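Local coordinates for uncharacterized protein (Bombyx mori, PDB 5AZ0) that probably catalyses the nicotinamide-cofactor-dependent reduction of carbonyl compounds, as a silkworm member of the TIM-barrel aldo-keto reductases, at residues A[103-108]-A[132-137]; A[128-133]-A[168-173]; A[255-260]-A[290-295]; A[259-264]-A[284-289]. One frame throughout, in Å; residues are numbered along the deposited sequence.

Contact 1 (A[103-108]-A[132-137])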
# COMPACT_ATOMS: atom_id res chain seq x y z
N THR A 103 -0.61 8.84 -3.21
CA THR A 103 0.01 9.36 -2.01
C THR A 103 -1.00 9.26 -0.83
O THR A 103 -2.09 8.76 -1.01
CB THR A 103 0.63 10.77 -2.15
OG1 THR A 103 1.42 11.03 -0.98
CG2 THR A 103 -0.42 11.83 -2.26
N LYS A 104 -0.60 9.71 0.35
CA LYS A 104 -1.29 9.40 1.60
C LYS A 104 -1.12 10.55 2.62
O LYS A 104 -0.09 11.20 2.62
CB LYS A 104 -0.89 8.05 2.19
CG LYS A 104 -0.79 6.92 1.20
CD LYS A 104 -0.24 5.65 1.85
CE LYS A 104 0.18 4.74 0.70
NZ LYS A 104 0.92 3.56 1.12
N VAL A 105 -2.16 10.79 3.39
CA VAL A 105 -2.26 11.90 4.37
C VAL A 105 -2.11 11.24 5.73
O VAL A 105 -2.93 10.28 6.12
CB VAL A 105 -3.66 12.51 4.30
CG1 VAL A 105 -3.94 13.53 5.41
CG2 VAL A 105 -3.84 13.17 2.93
N TRP A 106 -1.19 11.78 6.52
CA TRP A 106 -0.86 11.23 7.82
C TRP A 106 -1.76 11.74 8.95
O TRP A 106 -2.68 12.60 8.73
CB TRP A 106 0.63 11.55 8.08
CG TRP A 106 1.37 10.74 9.14
CD1 TRP A 106 1.87 11.23 10.32
CD2 TRP A 106 1.76 9.36 9.10
NE1 TRP A 106 2.52 10.24 11.02
CE2 TRP A 106 2.49 9.08 10.31
CE3 TRP A 106 1.56 8.32 8.19
CZ2 TRP A 106 3.01 7.83 10.61
CZ3 TRP A 106 2.08 7.06 8.46
CH2 TRP A 106 2.80 6.81 9.67
N GLN A 107 -1.47 11.26 10.17
CA GLN A 107 -2.41 11.28 11.34
C GLN A 107 -2.65 12.63 11.89
O GLN A 107 -3.74 12.89 12.46
CB GLN A 107 -1.91 10.37 12.49
CG GLN A 107 -2.12 8.88 12.24
CD GLN A 107 -1.29 8.29 11.11
OE1 GLN A 107 -1.69 8.35 9.96
NE2 GLN A 107 -0.19 7.66 11.43
N HIS A 108 -1.71 13.55 11.63
CA HIS A 108 -1.94 14.96 12.07
C HIS A 108 -2.68 15.85 11.14
O HIS A 108 -2.93 17.02 11.48
CB HIS A 108 -0.65 15.60 12.57
CG HIS A 108 0.43 15.72 11.55
ND1 HIS A 108 1.03 14.64 10.98
CD2 HIS A 108 1.08 16.81 11.06
CE1 HIS A 108 2.00 15.04 10.17
NE2 HIS A 108 2.06 16.35 10.23
N ASN A 132 -3.53 10.05 -8.81
CA ASN A 132 -4.57 9.10 -9.21
C ASN A 132 -5.35 8.60 -7.99
O ASN A 132 -6.53 8.27 -8.14
CB ASN A 132 -4.01 7.91 -9.94
CG ASN A 132 -3.31 8.36 -11.23
OD1 ASN A 132 -2.15 8.83 -11.16
ND2 ASN A 132 -4.02 8.25 -12.37
N LEU A 133 -4.69 8.54 -6.84
CA LEU A 133 -5.34 8.05 -5.65
C LEU A 133 -4.73 8.73 -4.41
O LEU A 133 -3.51 8.85 -4.32
CB LEU A 133 -5.18 6.51 -5.60
CG LEU A 133 -5.68 5.85 -4.31
CD1 LEU A 133 -7.21 6.00 -4.18
CD2 LEU A 133 -5.30 4.37 -4.39
N VAL A 134 -5.56 9.17 -3.47
CA VAL A 134 -5.04 9.59 -2.17
C VAL A 134 -5.76 8.81 -1.06
O VAL A 134 -6.98 8.68 -1.10
CB VAL A 134 -5.13 11.11 -2.02
CG1 VAL A 134 -6.56 11.62 -1.98
CG2 VAL A 134 -4.39 11.58 -0.77
N LEU A 135 -5.00 8.34 -0.09
CA LEU A 135 -5.49 7.59 1.06
C LEU A 135 -5.35 8.30 2.40
O LEU A 135 -4.40 9.05 2.66
CB LEU A 135 -4.73 6.27 1.19
CG LEU A 135 -4.56 5.45 -0.08
CD1 LEU A 135 -3.69 4.21 0.15
CD2 LEU A 135 -5.92 5.04 -0.64
N MET A 136 -6.31 8.00 3.26
CA MET A 136 -6.18 8.16 4.68
C MET A 136 -5.26 7.12 5.22
O MET A 136 -5.55 5.90 5.21
CB MET A 136 -7.55 8.19 5.34
CG MET A 136 -7.50 8.77 6.78
SD MET A 136 -9.06 8.60 7.69
CE MET A 136 -10.34 9.04 6.50
N HIS A 137 -4.02 7.54 5.54
CA HIS A 137 -2.96 6.58 5.86
C HIS A 137 -3.34 5.65 7.04
O HIS A 137 -3.13 4.47 6.97
CB HIS A 137 -1.66 7.29 6.12
CG HIS A 137 -0.46 6.50 5.79
ND1 HIS A 137 0.67 7.08 5.26
CD2 HIS A 137 -0.20 5.18 5.88
CE1 HIS A 137 1.58 6.15 5.05
NE2 HIS A 137 1.08 4.98 5.40
O HOH W 1 1.45 9.88 4.92
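Thr-103 N donates to Leu-133 O at 3.1 Å, and Thr-103 O accepts from Leu-135 N, which sets a parallel register; Thr-103 OG1 turns to Glu-78 instead. Lys-104, level with Leu-135, runs its extended chain beside that leucine, CE 3.9 Å from Leu-135 CD1. On the way, Lys-104 CD sits over the centre of one face of the His-137 ring, 3.7 Å from the centroid, as a CH-pi contact, while NZ reaches Asp-70, Tyr-75 and Gln-197. Val-105 N bonds Leu-135 O at 2.9 Å and Val-105 O takes His-137 N at 3.0 Å. Trp-106 has CG anti to its backbone N (chi1 -161°); farther out, its six-membered ring meets the other face of His-137 edge-to-face, planes at 85°, with Trp-106 CE3 3.3 Å from His-137 ND1. An alanine in place of His-137 would probably leave Lys-104 CD and the Trp-106 edge with a gap between them, and the water held by ND1 at 2.9 Å without that partner. Strands 100-105 and 133-136 with helix 112-126 form a beta-alpha-beta unit of the TIM barrel, and Asp-70, Tyr-75, Lys-104 and His-137 are consistent with the catalytic tetrad of aldo-keto reductases.

Contact 2 (A[128-133]-A[168-173])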
# COMPACT_ATOMS: atom_id res chain seq x y z
N LEU A 128 3.04 17.48 -9.44
CA LEU A 128 1.85 17.10 -10.19
C LEU A 128 0.68 18.02 -10.01
O LEU A 128 0.57 18.69 -8.96
CB LEU A 128 1.41 15.70 -9.73
CG LEU A 128 2.43 14.60 -9.79
CD1 LEU A 128 1.89 13.32 -9.13
CD2 LEU A 128 2.81 14.33 -11.25
N ASP A 129 -0.22 18.03 -10.98
CA ASP A 129 -1.56 18.64 -10.90
C ASP A 129 -2.44 17.84 -9.95
O ASP A 129 -3.15 18.40 -9.15
CB ASP A 129 -2.25 18.60 -12.28
CG ASP A 129 -3.70 19.16 -12.28
OD1 ASP A 129 -3.79 20.41 -12.20
OD2 ASP A 129 -4.71 18.35 -12.43
N HIS A 130 -2.39 16.49 -10.12
CA HIS A 130 -3.23 15.56 -9.38
C HIS A 130 -2.55 14.25 -9.19
O HIS A 130 -1.62 13.89 -9.91
CB HIS A 130 -4.58 15.35 -10.06
CG HIS A 130 -4.45 14.83 -11.45
ND1 HIS A 130 -4.42 15.67 -12.56
CD2 HIS A 130 -4.27 13.57 -11.93
CE1 HIS A 130 -4.24 14.94 -13.65
NE2 HIS A 130 -4.19 13.66 -13.30
N VAL A 131 -2.98 13.54 -8.15
CA VAL A 131 -2.64 12.14 -8.01
C VAL A 131 -3.80 11.32 -8.56
O VAL A 131 -4.90 11.84 -8.74
CB VAL A 131 -2.35 11.69 -6.55
CG1 VAL A 131 -0.92 12.11 -6.10
CG2 VAL A 131 -3.41 12.16 -5.55
N ASN A 132 -3.53 10.05 -8.81
CA ASN A 132 -4.57 9.10 -9.21
C ASN A 132 -5.35 8.60 -7.99
O ASN A 132 -6.53 8.27 -8.14
CB ASN A 132 -4.01 7.91 -9.94
CG ASN A 132 -3.31 8.36 -11.23
OD1 ASN A 132 -2.15 8.83 -11.16
ND2 ASN A 132 -4.02 8.25 -12.37
N LEU A 133 -4.69 8.54 -6.84
CA LEU A 133 -5.34 8.05 -5.65
C LEU A 133 -4.73 8.73 -4.41
O LEU A 133 -3.51 8.85 -4.32
CB LEU A 133 -5.18 6.51 -5.60
CG LEU A 133 -5.68 5.85 -4.31
CD1 LEU A 133 -7.21 6.00 -4.18
CD2 LEU A 133 -5.30 4.37 -4.39
N LEU A 168 -7.93 17.44 -7.22
CA LEU A 168 -6.61 17.21 -6.67
C LEU A 168 -6.19 15.75 -6.72
O LEU A 168 -4.97 15.38 -6.64
CB LEU A 168 -6.52 17.80 -5.27
CG LEU A 168 -6.71 19.32 -5.27
CD1 LEU A 168 -6.67 19.76 -3.83
CD2 LEU A 168 -5.65 20.10 -6.06
N THR A 169 -7.20 14.90 -6.93
CA THR A 169 -7.01 13.49 -7.01
C THR A 169 -8.10 12.96 -7.88
O THR A 169 -9.19 13.57 -7.97
CB THR A 169 -7.04 12.82 -5.66
OG1 THR A 169 -6.76 11.43 -5.78
CG2 THR A 169 -8.36 13.02 -4.95
N LYS A 170 -7.83 11.84 -8.52
CA LYS A 170 -8.88 11.16 -9.35
C LYS A 170 -9.60 10.08 -8.51
O LYS A 170 -10.56 9.55 -8.94
CB LYS A 170 -8.29 10.45 -10.54
CG LYS A 170 -7.55 11.33 -11.53
CD LYS A 170 -8.52 12.26 -12.24
CE LYS A 170 -8.21 12.38 -13.76
NZ LYS A 170 -9.37 12.87 -14.57
N ALA A 171 -9.11 9.78 -7.31
CA ALA A 171 -9.75 8.79 -6.46
C ALA A 171 -9.36 8.96 -5.00
O ALA A 171 -8.23 9.41 -4.70
CB ALA A 171 -9.43 7.35 -6.92
N ILE A 172 -10.29 8.55 -4.12
CA ILE A 172 -10.05 8.57 -2.67
C ILE A 172 -10.23 7.18 -2.10
O ILE A 172 -11.12 6.41 -2.56
CB ILE A 172 -10.93 9.65 -1.96
CG1 ILE A 172 -12.44 9.42 -2.24
CG2 ILE A 172 -10.55 11.05 -2.42
CD1 ILE A 172 -13.36 10.36 -1.57
N GLY A 173 -9.42 6.87 -1.10
CA GLY A 173 -9.42 5.59 -0.45
C GLY A 173 -8.89 5.70 0.97
O GLY A 173 -8.52 6.81 1.44
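His-130 overlaps the opposing backbone with its CB, 3.4 Å from Leu-168 O, and brings CD2 of its ring to 4.0 Å from Lys-170 CG; the bent lysine chain then carries CE over one ring face. His-130 ND1 is directed in the ring plane at Asp-129 OD2, but Asp-129 was modelled in two conformers, so this bond, seen in one, is uncertain; a calcium ion lies about 3 Å from the aspartate side chain. The backbones run side by side, their end-to-end directions 6° apart. Val-131 N bonds Leu-168 O at 3.1 Å and Val-131 O takes Lys-170 N at 2.9 Å, so one residue bridges both ways around Thr-169. This is the lead-in to neighbouring strands 133-136 and 172-175 of the TIM barrel, just before their regular parallel pairing. Val-131 CG2 packs 3.4 Å from Thr-169 OG1, a hydroxyl that also donates to Ala-171 O at 2.7 Å, a bond within its own segment that spans Lys-170. Val-131 also faces Leu-119 and Leu-123 of helix 112-126. Farther along, Leu-133 CD1 lies 3.8 Å from Ala-171 CB, and the same methyl borders the backbone of Ile-172 and Gly-173.

Contact 3 (A[255-260]-A[290-295]); sequences YGKTVT and IFDFQL
Tyr-255 and Phe-293 form the packed end of this contact, Lys-257 and Asp-292 its open end. The contact lies on the periphery of the TIM barrel, where the link between helices 246-255 and 259-269 meets the loop leading to helix 297-304. Gly-256, with positive phi, takes the chain out of the first helix, and Thr-258 is the N-cap of the second.

On the packed side the Tyr-255 and Phe-293 side chains cross at about a right angle, and their rings form an oblique pair, planes at 42° and centroids 5.8 Å apart. The closest approach of the pair is Tyr-255 CB to Phe-293 CD2, 3.8 Å. Leu-295, a buried residue, adds its CD2 at 3.7 Å from Tyr-255 CE2, and behind it are side chains of helices 246-255, 259-269 and 297-304. The tyrosine hydroxyl is fixed beyond the segments by Asp-299 and by Asp-296 N.

Toward solvent the contact is carried by a single lysine. Lys-257 CG lies over one face of the Phe-293 ring, 4.0 Å from its centroid, in a CH-pi contact; the bend at chi2 (-63°) then turns CD. Lys-257 NZ meets the exposed Asp-292 tip to tip, as a salt bridge of 2.6 Å through the syn lone pair of OD1, and also bonds Ser-289 O. An alanine at Lys-257 would probably leave the Asp-292 carboxylate without its cationic mate and a gap over the Phe-293 face. Back at the packed end, Tyr-255 CE1 comes within 3.2 Å of Gln-294 O.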
# COMPACT_ATOMS: atom_id res chain seq x y z
N TYR A 255 4.98 -24.70 -11.46
CA TYR A 255 4.54 -23.69 -12.47
C TYR A 255 5.71 -22.88 -13.01
O TYR A 255 5.53 -22.04 -13.89
CB TYR A 255 3.50 -22.75 -11.89
CG TYR A 255 2.29 -23.41 -11.29
CD1 TYR A 255 1.19 -23.74 -12.05
CD2 TYR A 255 2.26 -23.69 -9.95
CE1 TYR A 255 0.06 -24.32 -11.47
CE2 TYR A 255 1.16 -24.29 -9.35
CZ TYR A 255 0.05 -24.59 -10.11
OH TYR A 255 -1.04 -25.14 -9.44
N GLY A 256 6.90 -23.12 -12.49
CA GLY A 256 8.11 -22.59 -13.09
C GLY A 256 8.40 -21.21 -12.58
O GLY A 256 8.72 -20.33 -13.35
N LYS A 257 8.31 -21.04 -11.26
CA LYS A 257 8.33 -19.74 -10.64
C LYS A 257 9.09 -19.83 -9.38
O LYS A 257 9.15 -20.87 -8.75
CB LYS A 257 6.88 -19.29 -10.30
CG LYS A 257 5.97 -19.01 -11.48
CD LYS A 257 6.47 -17.84 -12.37
CE LYS A 257 5.64 -17.82 -13.66
NZ LYS A 257 5.67 -16.58 -14.48
N THR A 258 9.58 -18.70 -8.92
CA THR A 258 10.16 -18.62 -7.61
C THR A 258 9.09 -18.54 -6.46
O THR A 258 7.88 -18.44 -6.67
CB THR A 258 11.09 -17.41 -7.52
OG1 THR A 258 10.33 -16.19 -7.42
CG2 THR A 258 12.06 -17.35 -8.76
N VAL A 259 9.60 -18.56 -5.24
CA VAL A 259 8.79 -18.60 -4.06
C VAL A 259 8.07 -17.26 -3.89
O VAL A 259 6.89 -17.23 -3.58
CB VAL A 259 9.61 -19.01 -2.83
CG1 VAL A 259 8.92 -18.67 -1.53
CG2 VAL A 259 9.89 -20.51 -2.87
N THR A 260 8.78 -16.16 -4.14
CA THR A 260 8.18 -14.85 -4.04
C THR A 260 7.13 -14.68 -5.12
O THR A 260 6.10 -14.09 -4.88
CB THR A 260 9.22 -13.74 -4.10
OG1 THR A 260 9.98 -13.89 -5.28
CG2 THR A 260 10.08 -13.80 -2.91
N ILE A 290 4.41 -12.63 -13.04
CA ILE A 290 3.51 -13.38 -12.15
C ILE A 290 2.10 -13.49 -12.65
O ILE A 290 1.20 -13.89 -11.90
CB ILE A 290 3.43 -12.74 -10.76
CG1 ILE A 290 2.86 -11.32 -10.84
CG2 ILE A 290 4.78 -12.71 -10.06
CD1 ILE A 290 2.48 -10.71 -9.53
N PHE A 291 1.86 -13.11 -13.89
CA PHE A 291 0.48 -13.00 -14.37
C PHE A 291 0.08 -14.11 -15.38
O PHE A 291 -1.09 -14.25 -15.70
CB PHE A 291 0.27 -11.58 -14.93
CG PHE A 291 0.55 -10.51 -13.93
CD1 PHE A 291 -0.31 -10.32 -12.83
CD2 PHE A 291 1.69 -9.72 -14.03
CE1 PHE A 291 -0.03 -9.33 -11.90
CE2 PHE A 291 1.95 -8.73 -13.09
CZ PHE A 291 1.10 -8.55 -12.02
N ASP A 292 1.04 -14.95 -15.75
CA ASP A 292 0.89 -15.99 -16.76
C ASP A 292 0.69 -17.40 -16.16
O ASP A 292 1.06 -18.38 -16.78
CB ASP A 292 2.15 -15.98 -17.64
CG ASP A 292 3.39 -16.22 -16.86
OD1 ASP A 292 3.29 -16.36 -15.62
OD2 ASP A 292 4.50 -16.24 -17.44
N PHE A 293 0.14 -17.52 -14.95
CA PHE A 293 -0.04 -18.86 -14.37
C PHE A 293 -1.24 -18.87 -13.44
O PHE A 293 -1.54 -17.87 -12.83
CB PHE A 293 1.27 -19.39 -13.73
CG PHE A 293 1.63 -18.82 -12.37
CD1 PHE A 293 2.27 -17.58 -12.26
CD2 PHE A 293 1.47 -19.58 -11.20
CE1 PHE A 293 2.67 -17.09 -11.02
CE2 PHE A 293 1.86 -19.08 -9.94
CZ PHE A 293 2.43 -17.83 -9.85
N GLN A 294 -1.94 -19.99 -13.40
CA GLN A 294 -3.16 -20.17 -12.62
C GLN A 294 -2.80 -21.23 -11.59
O GLN A 294 -2.34 -22.31 -11.96
CB GLN A 294 -4.29 -20.60 -13.56
CG GLN A 294 -5.70 -20.65 -12.96
CD GLN A 294 -6.35 -19.27 -12.81
OE1 GLN A 294 -6.09 -18.35 -13.60
NE2 GLN A 294 -7.22 -19.13 -11.80
N LEU A 295 -2.91 -20.90 -10.30
CA LEU A 295 -2.69 -21.86 -9.22
C LEU A 295 -3.93 -22.72 -9.16
O LEU A 295 -5.06 -22.19 -9.18
CB LEU A 295 -2.41 -21.19 -7.87
CG LEU A 295 -1.05 -20.50 -7.76
CD1 LEU A 295 -1.13 -19.28 -6.84
CD2 LEU A 295 0.09 -21.38 -7.26

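Contact 4 (A[259-264]-A[284-289])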
# COMPACT_ATOMS: atom_id res chain seq x y z
N VAL A 259 9.60 -18.56 -5.24
CA VAL A 259 8.79 -18.60 -4.06
C VAL A 259 8.07 -17.26 -3.89
O VAL A 259 6.89 -17.23 -3.58
CB VAL A 259 9.61 -19.01 -2.83
CG1 VAL A 259 8.92 -18.67 -1.53
CG2 VAL A 259 9.89 -20.51 -2.87
N THR A 260 8.78 -16.16 -4.14
CA THR A 260 8.18 -14.85 -4.04
C THR A 260 7.13 -14.68 -5.12
O THR A 260 6.10 -14.09 -4.88
CB THR A 260 9.22 -13.74 -4.10
OG1 THR A 260 9.98 -13.89 -5.28
CG2 THR A 260 10.08 -13.80 -2.91
N GLN A 261 7.35 -15.24 -6.29
CA GLN A 261 6.37 -15.15 -7.33
C GLN A 261 5.09 -15.92 -7.09
O GLN A 261 4.03 -15.54 -7.64
CB GLN A 261 6.94 -15.61 -8.67
CG GLN A 261 8.06 -14.73 -9.22
CD GLN A 261 8.75 -15.33 -10.46
OE1 GLN A 261 8.99 -16.52 -10.52
NE2 GLN A 261 9.01 -14.50 -11.47
N VAL A 262 5.22 -17.06 -6.39
CA VAL A 262 4.09 -17.83 -5.99
C VAL A 262 3.23 -16.98 -5.06
O VAL A 262 2.08 -16.84 -5.31
CB VAL A 262 4.48 -19.18 -5.31
CG1 VAL A 262 3.27 -19.87 -4.68
CG2 VAL A 262 5.08 -20.14 -6.34
N ASN A 263 3.85 -16.48 -4.01
CA ASN A 263 3.25 -15.52 -3.09
C ASN A 263 2.51 -14.37 -3.81
O ASN A 263 1.31 -14.19 -3.58
CB ASN A 263 4.31 -15.00 -2.15
CG ASN A 263 3.76 -14.25 -0.96
OD1 ASN A 263 2.64 -13.69 -0.95
ND2 ASN A 263 4.57 -14.19 0.06
N LEU A 264 3.16 -13.66 -4.74
CA LEU A 264 2.47 -12.56 -5.43
C LEU A 264 1.37 -13.02 -6.33
O LEU A 264 0.31 -12.36 -6.47
CB LEU A 264 3.42 -11.62 -6.22
CG LEU A 264 4.43 -10.90 -5.35
CD1 LEU A 264 5.25 -9.87 -6.18
CD2 LEU A 264 3.80 -10.24 -4.13
N VAL A 284 12.59 -6.39 -8.94
CA VAL A 284 11.59 -5.64 -9.67
C VAL A 284 11.12 -6.43 -10.83
O VAL A 284 9.93 -6.56 -11.08
CB VAL A 284 12.16 -4.30 -10.17
CG1 VAL A 284 11.23 -3.58 -11.09
CG2 VAL A 284 12.46 -3.41 -8.99
N LEU A 285 12.05 -6.97 -11.58
CA LEU A 285 11.66 -7.75 -12.77
C LEU A 285 10.89 -9.05 -12.42
O LEU A 285 9.90 -9.44 -13.06
CB LEU A 285 12.93 -8.11 -13.57
CG LEU A 285 12.72 -8.98 -14.81
CD1 LEU A 285 11.67 -8.39 -15.71
CD2 LEU A 285 14.07 -9.23 -15.54
N GLU A 286 11.44 -9.74 -11.45
CA GLU A 286 10.91 -11.05 -10.94
C GLU A 286 9.46 -10.83 -10.42
O GLU A 286 8.54 -11.49 -10.90
CB GLU A 286 11.85 -11.56 -9.85
CG GLU A 286 11.65 -12.99 -9.31
CD GLU A 286 12.28 -13.23 -7.92
OE1 GLU A 286 13.10 -12.42 -7.45
OE2 GLU A 286 11.96 -14.24 -7.26
N ASN A 287 9.26 -9.80 -9.56
CA ASN A 287 7.90 -9.45 -9.05
C ASN A 287 6.87 -9.23 -10.10
O ASN A 287 5.70 -9.53 -9.85
CB ASN A 287 7.94 -8.27 -8.09
CG ASN A 287 8.76 -8.57 -6.89
OD1 ASN A 287 9.02 -9.72 -6.62
ND2 ASN A 287 9.24 -7.56 -6.19
N ALA A 288 7.24 -8.79 -11.30
CA ALA A 288 6.21 -8.55 -12.33
C ALA A 288 5.92 -9.68 -13.28
O ALA A 288 5.01 -9.55 -14.14
CB ALA A 288 6.47 -7.29 -13.11
N SER A 289 6.65 -10.78 -13.11
CA SER A 289 6.52 -11.94 -14.03
C SER A 289 5.67 -13.01 -13.31
O SER A 289 6.16 -14.10 -12.99
CB SER A 289 7.93 -12.44 -14.44
OG SER A 289 8.83 -11.32 -14.67
O HOH W 2 11.86 -16.18 -4.72
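Thr-260, Gln-261 and Leu-264 meet Glu-286, Asn-287 and Ser-289 in a mainly polar contact between helix ends: the first turns of helix 259-269 lie against the last turn of helix 281-287, on the outer layer of the barrel. The helix ends come close, with the CA atoms of Gln-261 and Asn-287 6.1 Å apart, and side chains of both helices fill the junction.

Gln-261 makes the central bond. Its chain is extended past CG (chi2 172°), and NE2 donates to Glu-286 O at 3.1 Å with a nearly straight N-H...O angle of 171°. The acceptor lies in the plane of the amide, but NE2 stands above the carbonyl plane. Ser-289 N reaches the same oxygen from the opposite face, so two donors grip Glu-286 O. Ser-289 OG bonds Leu-285 O at 2.7 Å and secures the same turn.

Glu-286 has CG anti to its backbone N (chi1 -171°) and extends toward the start of the other helix. OE2 lies 2.8 Å from Thr-260 OG1, takes a bond from Thr-258 OG1, and is joined by a water to Thr-260 N, the water being 3.1 Å from that nitrogen. The nearby helix N-terminus would probably favour the charged carboxylate. One turn further along helix 259-269, Leu-264 CD1 packs 3.7 Å from Asn-287 CB, the apolar part of the contact.

Gln-261 OE1 accepts from Thr-258 N while the Thr-258 side chain caps a backbone N of the first turn: together they form a capping box, here at the start of an outer TIM-barrel helix.

How the contacts relate
Contacts 1 and 2 belong to the barrel wall and share Asn-132 and Leu-133; Val-134 N and O bond Ala-171 O and Gly-173 N, so strand 133-136 is held on both its edges. Contact 1 is wholly buried, with regular parallel backbone pairing and the putative catalytic residues, whereas contact 2 is less regular and reaches solvent through Asp-129 and Lys-170. Contacts 3 and 4, centres about 7 Å apart, both use helix 259-269 and depend on side chains: aromatic packing and a salt bridge in contact 3, a glutamine-to-carbonyl hydrogen bond and a water-linked carboxylate in contact 4. Lys-257 joins them through Ser-289 O. The two pairs stay separate, contacts 1 and 3 having centres about 32 Å apart.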